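Local coordinates for protein probable adenylyl-sulfate kinase (Aeropyrum pernix, PDB 2YVU) that probably phosphorylates adenosine 5'-phosphosulfate at its 3' position with ATP, yielding the activated sulfate 3'-phosphoadenylyl sulfate, at residues G13-L18 / I112-I117. Residues are numbered along the deposited sequence; the frame is centred on the assembly and turned at random.
Sequences GIVVWL and IPFLEI
Val15 and Trp17 exchange backbone hydrogen bonds with Pro113, Leu115 and Ile117 at the centre of a P-loop NTPase sheet, in a parallel register that sets Val15 beside Phe114 and Trp17 beside Glu116; strand 14-18 runs on into the P-loop, which probably binds ATP. Four bonds zip the strands: Val15 N to Pro113 O, Leu115 N to Val15 O (2.9 Å), Trp17 N to Leu115 O and Ile117 N to Trp17 O. All are nearly straight at hydrogen. Val16 and Leu18 turn their backbone bonds the other way, to strand 87-91. Val16, Leu115 and Ile117 share one face with Leu18, whose CD2 lies alongside Ile117 CB; helix 170-184 packs on this side. On the other face, with Val15 and Trp17, Phe114 has CG anti to its backbone N (chi1 -178°), its ring reaching Val15 CG1 and Trp17. The Phe114 ring and the five-membered ring of Trp17 have similar planes but are strongly offset, so they hardly stack. An alanine at Phe114 would probably open a gap beside Val15 CG1 and leave the indole less firmly held. Glu116 is buried, and its carboxylate is met by Arg100 at OE2 and Arg104 at OE1. Trp17 NE1 gives its hydrogen bond to Ser94 OG, the probable phosphoserine site, while Trp17 CB sits 3.3 Å from Phe114 CZ.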
loop_
_atom_site.group_PDB
_atom_site.type_symbol
_atom_site.label_atom_id
_atom_site.label_comp_id
_atom_site.label_asym_id
_atom_site.label_seq_id
_atom_site.Cartn_x
_atom_site.Cartn_y
_atom_site.Cartn_z
ATOM N N GLY A 13 -0.737 -13.704 6.966
ATOM C CA GLY A 13 0.648 -13.407 7.257
ATOM C C GLY A 13 0.741 -12.683 8.583
ATOM O O GLY A 13 -0.152 -12.803 9.421
ATOM N N ILE A 14 1.815 -11.922 8.773
ATOM C CA ILE A 14 2.017 -11.171 10.015
ATOM C C ILE A 14 2.718 -9.871 9.661
ATOM O O ILE A 14 3.194 -9.714 8.546
ATOM C CB ILE A 14 2.946 -11.923 11.015
ATOM C CG1 ILE A 14 4.316 -12.153 10.371
ATOM C CG2 ILE A 14 2.317 -13.259 11.436
ATOM C CD1 ILE A 14 5.330 -12.807 11.309
ATOM N N VAL A 15 2.773 -8.945 10.611
ATOM C CA VAL A 15 3.455 -7.668 10.403
ATOM C C VAL A 15 4.553 -7.574 11.453
ATOM O O VAL A 15 4.284 -7.591 12.660
ATOM C CB VAL A 15 2.493 -6.433 10.575
ATOM C CG1 VAL A 15 3.289 -5.098 10.358
ATOM C CG2 VAL A 15 1.368 -6.515 9.587
ATOM N N VAL A 16 5.796 -7.534 10.992
ATOM C CA VAL A 16 6.922 -7.405 11.889
ATOM C C VAL A 16 7.307 -5.935 11.768
ATOM O O VAL A 16 7.708 -5.476 10.689
ATOM C CB VAL A 16 8.106 -8.296 11.447
ATOM C CG1 VAL A 16 9.263 -8.107 12.407
ATOM C CG2 VAL A 16 7.671 -9.731 11.361
ATOM N N TRP A 17 7.164 -5.202 12.868
ATOM C CA TRP A 17 7.445 -3.771 12.900
ATOM C C TRP A 17 8.739 -3.418 13.623
ATOM O O TRP A 17 8.791 -3.419 14.868
ATOM C CB TRP A 17 6.271 -3.044 13.553
ATOM C CG TRP A 17 6.316 -1.555 13.391
ATOM C CD1 TRP A 17 6.975 -0.654 14.193
ATOM C CD2 TRP A 17 5.776 -0.802 12.303
ATOM N NE1 TRP A 17 6.880 0.616 13.660
ATOM C CE2 TRP A 17 6.159 0.552 12.495
ATOM C CE3 TRP A 17 5.006 -1.136 11.174
ATOM C CZ2 TRP A 17 5.814 1.558 11.598
ATOM C CZ3 TRP A 17 4.664 -0.133 10.289
ATOM C CH2 TRP A 17 5.069 1.202 10.504
ATOM N N LEU A 18 9.799 -3.107 12.868
ATOM C CA LEU A 18 11.046 -2.781 13.546
ATOM C C LEU A 18 11.054 -1.307 13.937
ATOM O O LEU A 18 10.859 -0.430 13.096
ATOM C CB LEU A 18 12.237 -3.090 12.645
ATOM C CG LEU A 18 12.278 -4.500 12.030
ATOM C CD1 LEU A 18 13.264 -4.514 10.874
ATOM C CD2 LEU A 18 12.666 -5.524 13.066
ATOM N N ILE A 112 -4.617 -9.635 12.574
ATOM C CA ILE A 112 -3.249 -9.958 12.181
ATOM C C ILE A 112 -2.245 -9.726 13.302
ATOM O O ILE A 112 -2.247 -8.674 13.936
ATOM C CB ILE A 112 -2.827 -9.104 10.962
ATOM C CG1 ILE A 112 -3.775 -9.391 9.805
ATOM C CG2 ILE A 112 -1.382 -9.408 10.563
ATOM C CD1 ILE A 112 -3.572 -8.479 8.620
ATOM N N PRO A 113 -1.380 -10.716 13.569
ATOM C CA PRO A 113 -0.365 -10.601 14.614
ATOM C C PRO A 113 0.553 -9.419 14.292
ATOM O O PRO A 113 0.976 -9.262 13.147
ATOM C CB PRO A 113 0.376 -11.926 14.524
ATOM C CG PRO A 113 -0.697 -12.859 14.077
ATOM C CD PRO A 113 -1.393 -12.073 13.005
ATOM N N PHE A 114 0.844 -8.590 15.291
ATOM C CA PHE A 114 1.711 -7.436 15.085
ATOM C C PHE A 114 2.870 -7.540 16.064
ATOM O O PHE A 114 2.693 -7.366 17.270
ATOM C CB PHE A 114 0.920 -6.139 15.303
ATOM C CG PHE A 114 1.720 -4.876 15.054
ATOM C CD1 PHE A 114 2.396 -4.238 16.097
ATOM C CD2 PHE A 114 1.771 -4.310 13.782
ATOM C CE1 PHE A 114 3.099 -3.051 15.877
ATOM C CE2 PHE A 114 2.475 -3.120 13.544
ATOM C CZ PHE A 114 3.139 -2.486 14.591
ATOM N N LEU A 115 4.057 -7.829 15.541
ATOM C CA LEU A 115 5.238 -7.980 16.387
ATOM C C LEU A 115 6.102 -6.727 16.416
ATOM O O LEU A 115 6.802 -6.417 15.451
ATOM C CB LEU A 115 6.091 -9.163 15.906
ATOM C CG LEU A 115 5.338 -10.485 15.774
ATOM C CD1 LEU A 115 6.222 -11.561 15.157
ATOM C CD2 LEU A 115 4.855 -10.889 17.140
ATOM N N GLU A 116 6.056 -6.012 17.530
ATOM C CA GLU A 116 6.843 -4.799 17.688
ATOM C C GLU A 116 8.231 -5.197 18.189
ATOM O O GLU A 116 8.404 -5.663 19.321
ATOM C CB GLU A 116 6.146 -3.863 18.665
ATOM C CG GLU A 116 6.837 -2.535 18.884
ATOM C CD GLU A 116 5.907 -1.528 19.552
ATOM O OE1 GLU A 116 4.925 -1.953 20.181
ATOM O OE2 GLU A 116 6.153 -0.314 19.450
ATOM N N ILE A 117 9.212 -5.024 17.317
ATOM C CA ILE A 117 10.594 -5.390 17.596
ATOM C C ILE A 117 11.449 -4.165 17.881
ATOM O O ILE A 117 11.664 -3.313 17.002
ATOM C CB ILE A 117 11.203 -6.120 16.379
ATOM C CG1 ILE A 117 10.242 -7.222 15.921
ATOM C CG2 ILE A 117 12.648 -6.577 16.693
ATOM C CD1 ILE A 117 9.937 -8.314 16.980
#